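Local coordinates for conserved exported protein (Bacteroides fragilis, PDB 3CLW) that is of unknown function but is probably a glycoside hydrolase that cleaves O-glycosidic bonds, at residues K6-D11 with L427-Y432; A46-K51 with G385-T390; G233-L238 with N293-E298; S263-K268 with S300-N305; V366-L371 with K391-T396. One frame throughout, in Å; residues are numbered along the deposited sequence. Where two conformers were deposited one is given.

Contact 1: K6-D11 with L427-Y432; sequences KVFIID and LMISSY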
# COMPACT_ATOMS: atom_id res chain seq x y z
N LYS A 6 -32.46 -4.88 -1.68
CA LYS A 6 -31.73 -5.58 -0.62
C LYS A 6 -31.57 -4.70 0.60
O LYS A 6 -31.47 -3.48 0.47
CB LYS A 6 -30.38 -6.05 -1.16
CG LYS A 6 -30.48 -7.30 -2.01
CD LYS A 6 -29.54 -7.25 -3.19
CE LYS A 6 -29.50 -8.62 -3.88
NZ LYS A 6 -28.56 -8.63 -5.07
N VAL A 7 -31.58 -5.30 1.78
CA VAL A 7 -31.59 -4.56 3.04
C VAL A 7 -30.41 -4.93 3.94
O VAL A 7 -30.18 -6.11 4.24
CB VAL A 7 -32.96 -4.66 3.80
CG1 VAL A 7 -33.62 -5.99 3.56
CG2 VAL A 7 -32.80 -4.42 5.28
N PHE A 8 -29.65 -3.91 4.35
CA PHE A 8 -28.45 -4.12 5.14
C PHE A 8 -28.58 -3.44 6.48
O PHE A 8 -28.97 -2.27 6.57
CB PHE A 8 -27.23 -3.57 4.41
CG PHE A 8 -26.84 -4.37 3.21
CD1 PHE A 8 -25.85 -5.34 3.30
CD2 PHE A 8 -27.47 -4.17 1.99
CE1 PHE A 8 -25.49 -6.09 2.20
CE2 PHE A 8 -27.11 -4.91 0.87
CZ PHE A 8 -26.12 -5.87 0.97
N ILE A 9 -28.24 -4.19 7.52
CA ILE A 9 -28.26 -3.67 8.88
C ILE A 9 -26.84 -3.52 9.39
O ILE A 9 -26.05 -4.46 9.36
CB ILE A 9 -29.11 -4.53 9.85
CG1 ILE A 9 -30.59 -4.52 9.41
CG2 ILE A 9 -28.99 -4.02 11.32
CD1 ILE A 9 -30.98 -5.59 8.44
N ILE A 10 -26.54 -2.29 9.81
CA ILE A 10 -25.27 -1.93 10.38
C ILE A 10 -25.32 -2.17 11.88
O ILE A 10 -26.24 -1.72 12.56
CB ILE A 10 -24.96 -0.45 10.06
CG1 ILE A 10 -24.79 -0.29 8.54
CG2 ILE A 10 -23.75 0.06 10.88
CD1 ILE A 10 -24.29 1.07 8.08
N ASP A 11 -24.31 -2.86 12.40
CA ASP A 11 -24.27 -3.16 13.82
C ASP A 11 -23.02 -2.56 14.51
O ASP A 11 -21.92 -3.12 14.48
CB ASP A 11 -24.41 -4.68 14.01
CG ASP A 11 -24.38 -5.12 15.46
OD1 ASP A 11 -24.60 -4.27 16.39
OD2 ASP A 11 -24.12 -6.32 15.66
N LEU A 427 -22.22 -7.80 -5.29
CA LEU A 427 -22.30 -6.63 -4.44
C LEU A 427 -21.50 -6.78 -3.13
O LEU A 427 -21.76 -7.69 -2.32
CB LEU A 427 -23.76 -6.30 -4.15
CG LEU A 427 -24.02 -5.09 -3.26
CD1 LEU A 427 -23.91 -3.77 -4.05
CD2 LEU A 427 -25.38 -5.19 -2.60
N MET A 428 -20.53 -5.88 -2.94
CA MET A 428 -19.62 -5.89 -1.78
C MET A 428 -19.83 -4.62 -0.99
O MET A 428 -19.89 -3.52 -1.54
CB MET A 428 -18.15 -6.00 -2.23
CG MET A 428 -17.74 -7.37 -2.81
SD MET A 428 -16.16 -7.33 -3.69
CE MET A 428 -16.76 -6.90 -5.30
N ILE A 429 -19.96 -4.75 0.32
CA ILE A 429 -20.24 -3.61 1.14
C ILE A 429 -19.69 -3.84 2.54
O ILE A 429 -19.73 -4.96 3.05
CB ILE A 429 -21.75 -3.25 1.08
CG1 ILE A 429 -22.11 -2.12 2.05
CG2 ILE A 429 -22.57 -4.45 1.37
CD1 ILE A 429 -23.47 -1.52 1.77
N SER A 430 -19.15 -2.77 3.12
CA SER A 430 -18.45 -2.80 4.42
C SER A 430 -18.67 -1.46 5.09
O SER A 430 -18.96 -0.48 4.41
CB SER A 430 -16.94 -3.07 4.22
OG SER A 430 -16.32 -2.11 3.35
N SER A 431 -18.55 -1.42 6.41
CA SER A 431 -18.76 -0.18 7.17
C SER A 431 -17.69 0.06 8.22
O SER A 431 -17.04 -0.87 8.66
CB SER A 431 -20.15 -0.17 7.82
OG SER A 431 -21.16 -0.30 6.84
N TYR A 432 -17.52 1.33 8.62
CA TYR A 432 -16.40 1.74 9.47
C TYR A 432 -16.92 2.89 10.25
O TYR A 432 -17.76 3.60 9.74
CB TYR A 432 -15.16 2.20 8.64
CG TYR A 432 -14.79 1.18 7.62
CD1 TYR A 432 -13.78 0.26 7.87
CD2 TYR A 432 -15.49 1.09 6.43
CE1 TYR A 432 -13.50 -0.72 6.98
CE2 TYR A 432 -15.20 0.11 5.51
CZ TYR A 432 -14.21 -0.79 5.79
OH TYR A 432 -13.90 -1.76 4.88
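F8 meets L427 and I429 because its ring carbon CG stays beside the backbone N (chi1 -71°), while L427 holds CG anti to its own N (chi1 -180°), and the two side chains reach toward each other from opposite directions. L427 CD2 ends 3.7 Å from F8 CZ. I429 CG2, set between its backbone N and carbonyl carbon, comes within 3.5 Å of F8 CE1, so two methyls from alternate residues hold the outer part of one ring, both at an oblique angle. Further along, the I10 side chain lays CD1 3.6 Å from S431 OG; that hydroxyl has its polar partner in T440. The strands run in roughly the same direction, 27° apart, with axes 8.6 Å from each other. That is too far for backbone pairing, and F8 instead bonds through its backbone to S453 and N455. Strands facing one another through largely apolar side chains fit the β-sandwich-like side domain that accompanies the barrel in family 30 glycosidases.

Contact 2: A46-K51 with G385-T390; sequences ADLLFK and GEISTT
Methyl groups make this contact: both branches of L48 pack against I387 and T389, and everything that crosses is van der Waals packing. L48 CD1 lies 3.9 Å from I387 CG2, the two side chains meeting at a slant, whereas L48 CD2 sits 3.8 Å from T389 CG2, where the side chains run at about a right angle. The leucine fork thus fits against alternate residues of strand 386-389, and I387 also touches K41, K44 and I45 of the same helix, 39-50. T389 can offer its methyl because CG2 stands beside the backbone N and anti to the carbonyl carbon.

The polar bonds are made on other sides. T389 OG1 pairs with W394 NE1, which fixes the rotation of the threonine and keeps its methyl turned to L48. Backbone bonds join E386 to L371 and S388 to Q369, tying the strand into its small sheet.

Since the interface itself is methyl on methyl, it is shaped by fit and burial more than by direction, and the helix is held to the strand by a small apolar patch.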
# COMPACT_ATOMS: atom_id res chain seq x y z
N ALA A 46 0.47 16.42 -5.34
CA ALA A 46 0.39 16.41 -3.88
C ALA A 46 -1.05 16.58 -3.32
O ALA A 46 -1.43 15.90 -2.35
CB ALA A 46 1.32 17.45 -3.29
N ASP A 47 -1.83 17.47 -3.94
CA ASP A 47 -3.23 17.59 -3.58
C ASP A 47 -4.02 16.28 -3.83
O ASP A 47 -4.77 15.86 -2.97
CB ASP A 47 -3.92 18.78 -4.28
CG ASP A 47 -3.38 20.16 -3.84
OD1 ASP A 47 -2.71 20.31 -2.76
OD2 ASP A 47 -3.64 21.12 -4.59
N LEU A 48 -3.87 15.68 -5.02
CA LEU A 48 -4.59 14.42 -5.35
C LEU A 48 -4.26 13.28 -4.38
O LEU A 48 -5.10 12.43 -4.11
CB LEU A 48 -4.30 13.95 -6.80
CG LEU A 48 -4.91 14.82 -7.95
CD1 LEU A 48 -4.13 14.66 -9.26
CD2 LEU A 48 -6.39 14.54 -8.15
N LEU A 49 -3.06 13.34 -3.81
CA LEU A 49 -2.55 12.26 -2.94
C LEU A 49 -2.96 12.43 -1.48
O LEU A 49 -3.38 11.48 -0.86
CB LEU A 49 -1.03 12.20 -3.05
CG LEU A 49 -0.41 11.80 -4.38
CD1 LEU A 49 1.12 11.72 -4.34
CD2 LEU A 49 -0.95 10.48 -4.79
N PHE A 50 -2.85 13.67 -0.97
CA PHE A 50 -2.81 13.92 0.48
C PHE A 50 -3.89 14.82 1.06
O PHE A 50 -4.19 14.70 2.25
CB PHE A 50 -1.45 14.52 0.86
CG PHE A 50 -0.29 13.71 0.41
CD1 PHE A 50 -0.18 12.35 0.77
CD2 PHE A 50 0.70 14.29 -0.39
CE1 PHE A 50 0.89 11.58 0.34
CE2 PHE A 50 1.80 13.53 -0.83
CZ PHE A 50 1.89 12.17 -0.46
N LYS A 51 -4.46 15.70 0.24
CA LYS A 51 -5.24 16.81 0.77
C LYS A 51 -6.68 16.37 1.02
O LYS A 51 -7.37 15.96 0.11
CB LYS A 51 -5.18 18.02 -0.18
CG LYS A 51 -5.73 19.32 0.41
CD LYS A 51 -5.49 20.47 -0.54
CE LYS A 51 -5.93 21.80 0.03
NZ LYS A 51 -5.61 22.90 -0.95
N GLY A 385 5.31 16.78 -17.70
CA GLY A 385 4.35 15.86 -18.31
C GLY A 385 2.95 16.29 -17.96
O GLY A 385 2.76 17.31 -17.34
N GLU A 386 1.97 15.49 -18.35
CA GLU A 386 0.56 15.73 -18.06
C GLU A 386 0.04 14.70 -17.02
O GLU A 386 0.30 13.51 -17.13
CB GLU A 386 -0.28 15.62 -19.35
CG GLU A 386 -1.73 16.10 -19.21
CD GLU A 386 -2.69 15.48 -20.22
OE1 GLU A 386 -2.25 15.01 -21.30
OE2 GLU A 386 -3.91 15.46 -19.93
N ILE A 387 -0.70 15.20 -16.05
CA ILE A 387 -1.31 14.39 -15.00
C ILE A 387 -2.69 13.86 -15.48
O ILE A 387 -3.54 14.62 -15.93
CB ILE A 387 -1.46 15.24 -13.71
CG1 ILE A 387 -0.08 15.69 -13.23
CG2 ILE A 387 -2.21 14.51 -12.63
CD1 ILE A 387 -0.11 17.03 -12.55
N SER A 388 -2.88 12.54 -15.40
CA SER A 388 -4.18 11.96 -15.71
C SER A 388 -4.63 11.05 -14.54
O SER A 388 -3.93 10.11 -14.19
CB SER A 388 -4.03 11.19 -17.02
OG SER A 388 -5.20 10.49 -17.38
N THR A 389 -5.76 11.33 -13.91
CA THR A 389 -6.27 10.44 -12.85
C THR A 389 -6.90 9.19 -13.45
O THR A 389 -7.51 9.26 -14.51
CB THR A 389 -7.28 11.13 -11.88
OG1 THR A 389 -8.47 11.50 -12.60
CG2 THR A 389 -6.65 12.37 -11.27
N THR A 390 -6.71 8.03 -12.80
CA THR A 390 -7.36 6.84 -13.27
C THR A 390 -8.59 6.60 -12.41
O THR A 390 -8.77 7.28 -11.38
CB THR A 390 -6.42 5.60 -13.22
OG1 THR A 390 -6.16 5.27 -11.86
CG2 THR A 390 -5.11 5.86 -13.95

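Contact 3: G233-L238 with N293-E298; sequences GDMKYL and NRIHKE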
# COMPACT_ATOMS: atom_id res chain seq x y z
N GLY A 233 6.07 -10.96 -1.82
CA GLY A 233 5.46 -10.59 -3.10
C GLY A 233 4.12 -11.23 -3.40
O GLY A 233 3.35 -10.72 -4.21
N ASP A 234 3.85 -12.35 -2.75
CA ASP A 234 2.64 -13.15 -2.98
C ASP A 234 2.18 -13.62 -1.61
O ASP A 234 3.01 -14.10 -0.80
CB ASP A 234 2.98 -14.33 -3.92
CG ASP A 234 1.73 -15.07 -4.44
OD1 ASP A 234 0.78 -15.30 -3.66
OD2 ASP A 234 1.71 -15.47 -5.62
N MET A 235 0.88 -13.49 -1.33
CA MET A 235 0.35 -13.86 -0.01
C MET A 235 0.55 -15.38 0.28
O MET A 235 0.39 -15.82 1.40
CB MET A 235 -1.14 -13.47 0.11
CG MET A 235 -1.44 -11.98 0.33
SD MET A 235 -3.12 -11.50 -0.23
CE MET A 235 -3.35 -10.06 0.81
N LYS A 236 0.92 -16.17 -0.73
CA LYS A 236 1.05 -17.63 -0.54
C LYS A 236 2.24 -17.95 0.34
O LYS A 236 2.22 -18.93 1.06
CB LYS A 236 1.12 -18.41 -1.87
CG LYS A 236 2.43 -18.29 -2.59
CD LYS A 236 2.41 -18.96 -3.94
CE LYS A 236 3.72 -18.67 -4.66
NZ LYS A 236 3.87 -19.42 -5.96
N TYR A 237 3.25 -17.08 0.33
CA TYR A 237 4.42 -17.21 1.20
C TYR A 237 4.10 -16.99 2.68
O TYR A 237 4.96 -17.16 3.53
CB TYR A 237 5.51 -16.27 0.72
CG TYR A 237 6.09 -16.70 -0.59
CD1 TYR A 237 7.09 -17.70 -0.65
CD2 TYR A 237 5.66 -16.13 -1.79
CE1 TYR A 237 7.62 -18.09 -1.87
CE2 TYR A 237 6.20 -16.51 -3.00
CZ TYR A 237 7.17 -17.50 -3.04
OH TYR A 237 7.70 -17.87 -4.26
N LEU A 238 2.88 -16.57 2.99
CA LEU A 238 2.48 -16.44 4.39
C LEU A 238 2.23 -17.83 5.05
O LEU A 238 2.19 -17.94 6.28
CB LEU A 238 1.25 -15.55 4.52
CG LEU A 238 1.46 -14.06 4.16
CD1 LEU A 238 0.23 -13.28 4.41
CD2 LEU A 238 2.66 -13.43 4.90
N ASN A 293 -9.26 -15.15 3.41
CA ASN A 293 -9.87 -15.82 4.57
C ASN A 293 -8.85 -16.64 5.34
O ASN A 293 -8.84 -16.63 6.55
CB ASN A 293 -11.03 -16.73 4.14
CG ASN A 293 -12.35 -15.98 4.04
OD1 ASN A 293 -12.60 -15.04 4.80
ND2 ASN A 293 -13.22 -16.42 3.13
N ARG A 294 -7.97 -17.31 4.62
CA ARG A 294 -6.93 -18.09 5.27
C ARG A 294 -6.00 -17.23 6.14
O ARG A 294 -5.62 -17.64 7.25
CB ARG A 294 -6.12 -18.87 4.24
CG ARG A 294 -5.45 -20.08 4.89
CD ARG A 294 -4.61 -20.82 3.91
NE ARG A 294 -3.73 -21.75 4.60
CZ ARG A 294 -2.81 -22.49 4.00
NH1 ARG A 294 -2.64 -22.42 2.70
NH2 ARG A 294 -2.06 -23.32 4.73
N ILE A 295 -5.67 -16.03 5.65
CA ILE A 295 -4.81 -15.11 6.37
C ILE A 295 -5.40 -14.82 7.73
O ILE A 295 -4.73 -14.99 8.75
CB ILE A 295 -4.59 -13.76 5.60
CG1 ILE A 295 -3.84 -14.00 4.26
CG2 ILE A 295 -3.86 -12.76 6.49
CD1 ILE A 295 -3.63 -12.72 3.44
N HIS A 296 -6.65 -14.38 7.74
CA HIS A 296 -7.33 -14.05 8.98
C HIS A 296 -7.50 -15.26 9.93
O HIS A 296 -7.31 -15.14 11.13
CB HIS A 296 -8.68 -13.42 8.69
CG HIS A 296 -9.39 -12.96 9.92
ND1 HIS A 296 -8.80 -12.13 10.84
CD2 HIS A 296 -10.62 -13.26 10.40
CE1 HIS A 296 -9.65 -11.90 11.83
NE2 HIS A 296 -10.76 -12.59 11.59
N LYS A 297 -7.83 -16.42 9.36
CA LYS A 297 -7.97 -17.66 10.14
C LYS A 297 -6.65 -17.97 10.86
O LYS A 297 -6.64 -18.06 12.09
CB LYS A 297 -8.42 -18.83 9.26
CG LYS A 297 -8.84 -20.12 10.04
CD LYS A 297 -8.27 -21.41 9.39
CE LYS A 297 -8.45 -21.46 7.85
NZ LYS A 297 -7.63 -22.51 7.08
N GLU A 298 -5.56 -18.09 10.12
CA GLU A 298 -4.25 -18.44 10.70
C GLU A 298 -3.69 -17.35 11.57
O GLU A 298 -3.16 -17.62 12.64
CB GLU A 298 -3.20 -18.77 9.65
CG GLU A 298 -3.59 -19.78 8.59
CD GLU A 298 -3.94 -21.12 9.14
OE1 GLU A 298 -4.56 -21.91 8.38
OE2 GLU A 298 -3.60 -21.38 10.32
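I295 points the end of its side chain between M235 and L238, and its CD1 methyl is the atom both of them touch. M235 crosses it at about a right angle: the thioether chain, extended beyond CG, passes across its end, so that CG, SD and CE all come near the same methyl, with M235 CE 3.8 Å from I295 CD1. L238 approaches on a slant, its CD1 4.0 Å from I295 CD1. Both residues belong to the short 3-10 turn 235-238, three positions apart, and both keep CG beside the backbone N, which brings the two side chains out together toward the helix. F308 touches all three residues, and A276 touches M235 and L238, closing the patch with barrel strands.

The entry to the turn is set by D234, whose OD1 accepts from K236 N at 3.1 Å, an Asx turn. Along the exposed flank of the helix E298 OE1 draws R294 and K297 into a salt-bridge network, although the R294 link is long and the K297 bond weak; R294 also makes a cation-pi contact with F239.

A loop leaving strand 226-232 is therefore wedged against helix 285-300 over strands 270-276 and 307-310, apolar side chains filling the layer between barrel strands and outer helices, as in the (β/α)8 barrel of this glycosidase clan.

Contact 4: S263-K268 with S300-N305; sequences SVLKFK and SANGHN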
# COMPACT_ATOMS: atom_id res chain seq x y z
N SER A 263 10.38 -16.83 15.45
CA SER A 263 9.40 -15.95 16.06
C SER A 263 10.03 -14.61 16.39
O SER A 263 11.09 -14.56 17.03
CB SER A 263 8.77 -16.58 17.31
OG SER A 263 7.72 -15.76 17.83
N VAL A 264 9.38 -13.53 15.94
CA VAL A 264 9.86 -12.15 16.18
C VAL A 264 9.01 -11.42 17.21
O VAL A 264 9.29 -10.28 17.57
CB VAL A 264 9.95 -11.34 14.86
CG1 VAL A 264 11.02 -11.93 13.96
CG2 VAL A 264 8.59 -11.28 14.12
N LEU A 265 7.98 -12.11 17.71
CA LEU A 265 6.95 -11.51 18.57
C LEU A 265 7.54 -10.86 19.82
O LEU A 265 7.02 -9.86 20.30
CB LEU A 265 5.88 -12.56 18.95
CG LEU A 265 4.93 -13.12 17.86
CD1 LEU A 265 3.94 -14.11 18.49
CD2 LEU A 265 4.17 -12.01 17.06
N LYS A 266 8.65 -11.41 20.30
CA LYS A 266 9.36 -10.94 21.49
C LYS A 266 10.03 -9.57 21.36
O LYS A 266 10.32 -8.93 22.37
CB LYS A 266 10.44 -11.96 21.86
CG LYS A 266 11.52 -12.16 20.77
CD LYS A 266 12.33 -13.43 21.04
CE LYS A 266 13.47 -13.60 20.04
NZ LYS A 266 14.25 -14.89 20.18
N PHE A 267 10.32 -9.15 20.13
CA PHE A 267 11.04 -7.91 19.93
C PHE A 267 10.15 -6.72 20.22
O PHE A 267 9.08 -6.57 19.65
CB PHE A 267 11.66 -7.86 18.55
CG PHE A 267 12.77 -8.87 18.35
CD1 PHE A 267 14.00 -8.72 19.02
CD2 PHE A 267 12.59 -9.98 17.55
CE1 PHE A 267 15.03 -9.66 18.85
CE2 PHE A 267 13.62 -10.91 17.37
CZ PHE A 267 14.83 -10.74 18.02
N LYS A 268 10.59 -5.92 21.19
CA LYS A 268 9.91 -4.71 21.69
C LYS A 268 9.52 -3.74 20.56
O LYS A 268 8.45 -3.14 20.59
CB LYS A 268 10.89 -4.02 22.66
CG LYS A 268 10.42 -2.76 23.35
CD LYS A 268 11.62 -1.95 23.89
CE LYS A 268 11.18 -0.62 24.58
NZ LYS A 268 12.27 0.47 24.69
N SER A 300 -5.25 -14.78 13.14
CA SER A 300 -5.98 -14.43 14.36
C SER A 300 -5.88 -15.50 15.48
O SER A 300 -6.09 -15.22 16.66
CB SER A 300 -7.44 -14.09 14.05
OG SER A 300 -8.13 -15.25 13.63
N ALA A 301 -5.53 -16.73 15.12
CA ALA A 301 -5.31 -17.78 16.13
C ALA A 301 -3.90 -17.73 16.77
O ALA A 301 -3.55 -18.61 17.56
CB ALA A 301 -5.61 -19.17 15.53
N ASN A 302 -3.10 -16.71 16.47
CA ASN A 302 -1.77 -16.58 17.09
C ASN A 302 -1.80 -16.09 18.55
O ASN A 302 -0.77 -16.09 19.24
CB ASN A 302 -0.82 -15.76 16.19
CG ASN A 302 -0.88 -14.25 16.45
OD1 ASN A 302 -1.86 -13.72 16.94
ND2 ASN A 302 0.20 -13.57 16.11
N GLY A 303 -2.97 -15.64 18.99
CA GLY A 303 -3.17 -15.25 20.39
C GLY A 303 -2.49 -13.95 20.75
O GLY A 303 -2.25 -13.66 21.93
N HIS A 304 -2.19 -13.15 19.73
CA HIS A 304 -1.37 -11.95 19.91
C HIS A 304 -1.96 -10.64 19.37
O HIS A 304 -1.34 -9.56 19.52
CB HIS A 304 0.00 -12.19 19.33
CG HIS A 304 1.07 -12.28 20.35
ND1 HIS A 304 1.40 -13.47 20.99
CD2 HIS A 304 1.90 -11.33 20.86
CE1 HIS A 304 2.39 -13.24 21.84
NE2 HIS A 304 2.71 -11.96 21.78
N ASN A 305 -3.14 -10.76 18.75
CA ASN A 305 -3.84 -9.61 18.17
C ASN A 305 -2.99 -8.94 17.07
O ASN A 305 -2.96 -7.72 16.96
CB ASN A 305 -4.24 -8.61 19.28
CG ASN A 305 -5.45 -7.75 18.90
OD1 ASN A 305 -6.34 -8.18 18.15
ND2 ASN A 305 -5.51 -6.54 19.44
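This is a loop-to-loop CH-pi contact, in which L265 sets a methyl over the imidazole of H304, where two neighbouring helix-to-strand connections of the barrel come together. L265 CD1 lies 3.8 Å from the centroid of the H304 ring, only 15° off the ring normal, so the methyl faces the flat of the ring. The two side chains approach from opposite directions. Beside this, L265 CD2 is more loosely placed, 4.4 Å from N302 ND2.

Each loop carries a tight turn that presents its residue. V264 to F267 form a type I turn, closed by F267 N bonded to V264 O at 3.0 Å, which puts L265 at its second position. On the other loop N302 OD1 receives H304 N at 2.9 Å in an Asx turn; the N-H is bent to 141° and comes from above the carbonyl plane, 55° out of it. G303 sits inside this turn with a positive phi, which glycine adopts easily. The amide nitrogen N302 ND2 is bonded to F256 O and T306 OG1, so the side chain is gripped at both ends.

F256 and N272 also touch L265, and N272 ND2 bonds to H304 O. Strands 270-276 and 307-310, into which these loops lead, are parallel neighbours; the contact thus joins two αβ loops on the face of a TIM barrel opposite the end where such enzymes carry their active site.

Contact 5: V366-L371 with K391-T396; sequences VPIQLL and KMLWTT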
# COMPACT_ATOMS: atom_id res chain seq x y z
N VAL A 366 -2.06 2.32 -11.69
CA VAL A 366 -2.03 2.93 -10.35
C VAL A 366 -2.96 4.18 -10.42
O VAL A 366 -3.61 4.37 -11.44
CB VAL A 366 -0.60 3.30 -9.90
CG1 VAL A 366 0.29 2.04 -9.74
CG2 VAL A 366 0.03 4.32 -10.83
N PRO A 367 -3.10 4.93 -9.31
CA PRO A 367 -3.94 6.15 -9.26
C PRO A 367 -3.67 7.24 -10.32
O PRO A 367 -4.61 7.79 -10.87
CB PRO A 367 -3.67 6.69 -7.86
CG PRO A 367 -3.32 5.46 -7.09
CD PRO A 367 -2.53 4.61 -7.99
N ILE A 368 -2.41 7.57 -10.55
CA ILE A 368 -2.06 8.68 -11.44
C ILE A 368 -1.22 8.16 -12.59
O ILE A 368 -0.19 7.51 -12.39
CB ILE A 368 -1.30 9.85 -10.72
CG1 ILE A 368 -2.21 10.58 -9.73
CG2 ILE A 368 -0.77 10.88 -11.74
CD1 ILE A 368 -1.43 11.42 -8.65
N GLN A 369 -1.71 8.43 -13.80
CA GLN A 369 -0.96 8.17 -15.01
C GLN A 369 -0.35 9.48 -15.54
O GLN A 369 -1.00 10.51 -15.59
CB GLN A 369 -1.84 7.52 -16.07
CG GLN A 369 -1.12 7.36 -17.40
CD GLN A 369 -1.87 6.48 -18.35
OE1 GLN A 369 -3.09 6.47 -18.37
NE2 GLN A 369 -1.13 5.71 -19.13
N LEU A 370 0.91 9.40 -15.90
CA LEU A 370 1.72 10.53 -16.32
C LEU A 370 1.79 10.41 -17.83
O LEU A 370 2.16 9.35 -18.32
CB LEU A 370 3.13 10.35 -15.75
CG LEU A 370 3.62 11.00 -14.45
CD1 LEU A 370 2.54 11.50 -13.46
CD2 LEU A 370 4.56 10.02 -13.80
N LEU A 371 1.39 11.46 -18.54
CA LEU A 371 1.36 11.41 -20.02
C LEU A 371 2.42 12.35 -20.58
O LEU A 371 2.46 13.50 -20.20
CB LEU A 371 -0.02 11.76 -20.58
CG LEU A 371 -1.18 10.90 -20.04
CD1 LEU A 371 -2.56 11.51 -20.32
CD2 LEU A 371 -1.13 9.48 -20.57
N LYS A 391 -9.45 5.68 -12.81
CA LYS A 391 -10.60 5.35 -11.97
C LYS A 391 -10.16 4.63 -10.66
O LYS A 391 -10.93 4.56 -9.69
CB LYS A 391 -11.61 4.51 -12.75
CG LYS A 391 -12.30 5.31 -13.88
CD LYS A 391 -13.27 6.33 -13.30
CE LYS A 391 -13.90 7.20 -14.38
NZ LYS A 391 -14.89 8.13 -13.76
N MET A 392 -8.94 4.08 -10.68
CA MET A 392 -8.32 3.43 -9.56
C MET A 392 -8.07 4.49 -8.51
O MET A 392 -8.21 4.21 -7.33
CB MET A 392 -7.02 2.72 -9.96
CG MET A 392 -7.24 1.35 -10.68
SD MET A 392 -5.85 0.56 -11.50
CE MET A 392 -5.63 1.68 -12.91
N LEU A 393 -7.73 5.71 -8.91
CA LEU A 393 -7.54 6.74 -7.91
C LEU A 393 -8.86 6.96 -7.20
O LEU A 393 -8.92 6.99 -5.98
CB LEU A 393 -7.00 8.06 -8.51
CG LEU A 393 -6.63 9.17 -7.51
CD1 LEU A 393 -5.59 10.14 -8.07
CD2 LEU A 393 -7.85 9.97 -7.10
N TRP A 394 -9.93 7.13 -7.97
CA TRP A 394 -11.23 7.46 -7.41
C TRP A 394 -11.89 6.32 -6.59
O TRP A 394 -12.51 6.56 -5.54
CB TRP A 394 -12.12 8.06 -8.51
CG TRP A 394 -11.43 9.28 -9.07
CD1 TRP A 394 -10.88 9.43 -10.33
CD2 TRP A 394 -11.13 10.51 -8.35
NE1 TRP A 394 -10.32 10.69 -10.43
CE2 TRP A 394 -10.43 11.34 -9.24
CE3 TRP A 394 -11.39 10.96 -7.04
CZ2 TRP A 394 -10.01 12.63 -8.87
CZ3 TRP A 394 -10.95 12.20 -6.67
CH2 TRP A 394 -10.25 13.03 -7.58
N THR A 395 -11.70 5.09 -7.01
CA THR A 395 -12.27 3.97 -6.26
C THR A 395 -11.50 3.74 -4.96
O THR A 395 -12.11 3.36 -3.95
CB THR A 395 -12.34 2.66 -7.07
OG1 THR A 395 -11.02 2.27 -7.47
CG2 THR A 395 -13.22 2.85 -8.31
N THR A 396 -10.19 4.00 -4.96
CA THR A 396 -9.42 4.01 -3.71
C THR A 396 -9.95 5.10 -2.78
O THR A 396 -10.19 4.86 -1.60
CB THR A 396 -7.91 4.24 -3.93
OG1 THR A 396 -7.39 3.23 -4.79
CG2 THR A 396 -7.14 4.18 -2.62
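P367 and L393 bring their backbones close, CA to CA 3.9 Å, where the entry to strand 368-371 runs past the first turn of helix 391-400. The setting is a small mixed sheet: strand 368-371 pairs antiparallel with strand 386-389, which passes through T390, the N-cap, straight into the helix. P367 CB therefore packs against L393 CB at 3.7 Å, and the carbonyl O of P367 lies 3.4 Å from the same L393 CB. With CG anti to its backbone N (chi1 -174°), L393 runs alongside I368, both side chains pointing the same way, and L393 CD1 touches I368 CG1 at 3.8 Å. The other leucine methyl, CD2, covers a face of the W394 ring over its centre.

M392 takes the V366 side. Its chain bends at chi3, curling CE in to 3.7 Å from V366 O, a methyl against a backbone oxygen. L334 and V338 of helix 328-347, together with W356, also lie against M392, so the contact is buried in the core.

One helical turn on from M392, the T396 hydroxyl folds back onto the helix and also pairs with W356 NE1. M392 O takes two donors from one residue: T396 N at 3.1 Å and T396 OG1 at 2.8 Å, reaching it from opposite faces of its carbonyl plane.

Overall arrangement
From the N terminus, strand segment 6-11 waits for 427-432, so contact 1 closes the longest loop and encloses the other four. Helix segment 46-51 finds its partner at 385-390; the span of contact 2 contains contacts 3 and 4. Those two cross: 233-238 and 263-268 come first, then 293-298 and 300-305, tying loops and a helix around neighbouring barrel strands on the far side of the chain's centre from contact 2. Contact 5 opens at 366-371 and crosses contact 2, ending at 391-396. Contacts 2 and 5 lie with centres about 8 Å apart and share one small sheet, whereas contact 1 lies in what is probably the β-rich side domain, touching none of the others.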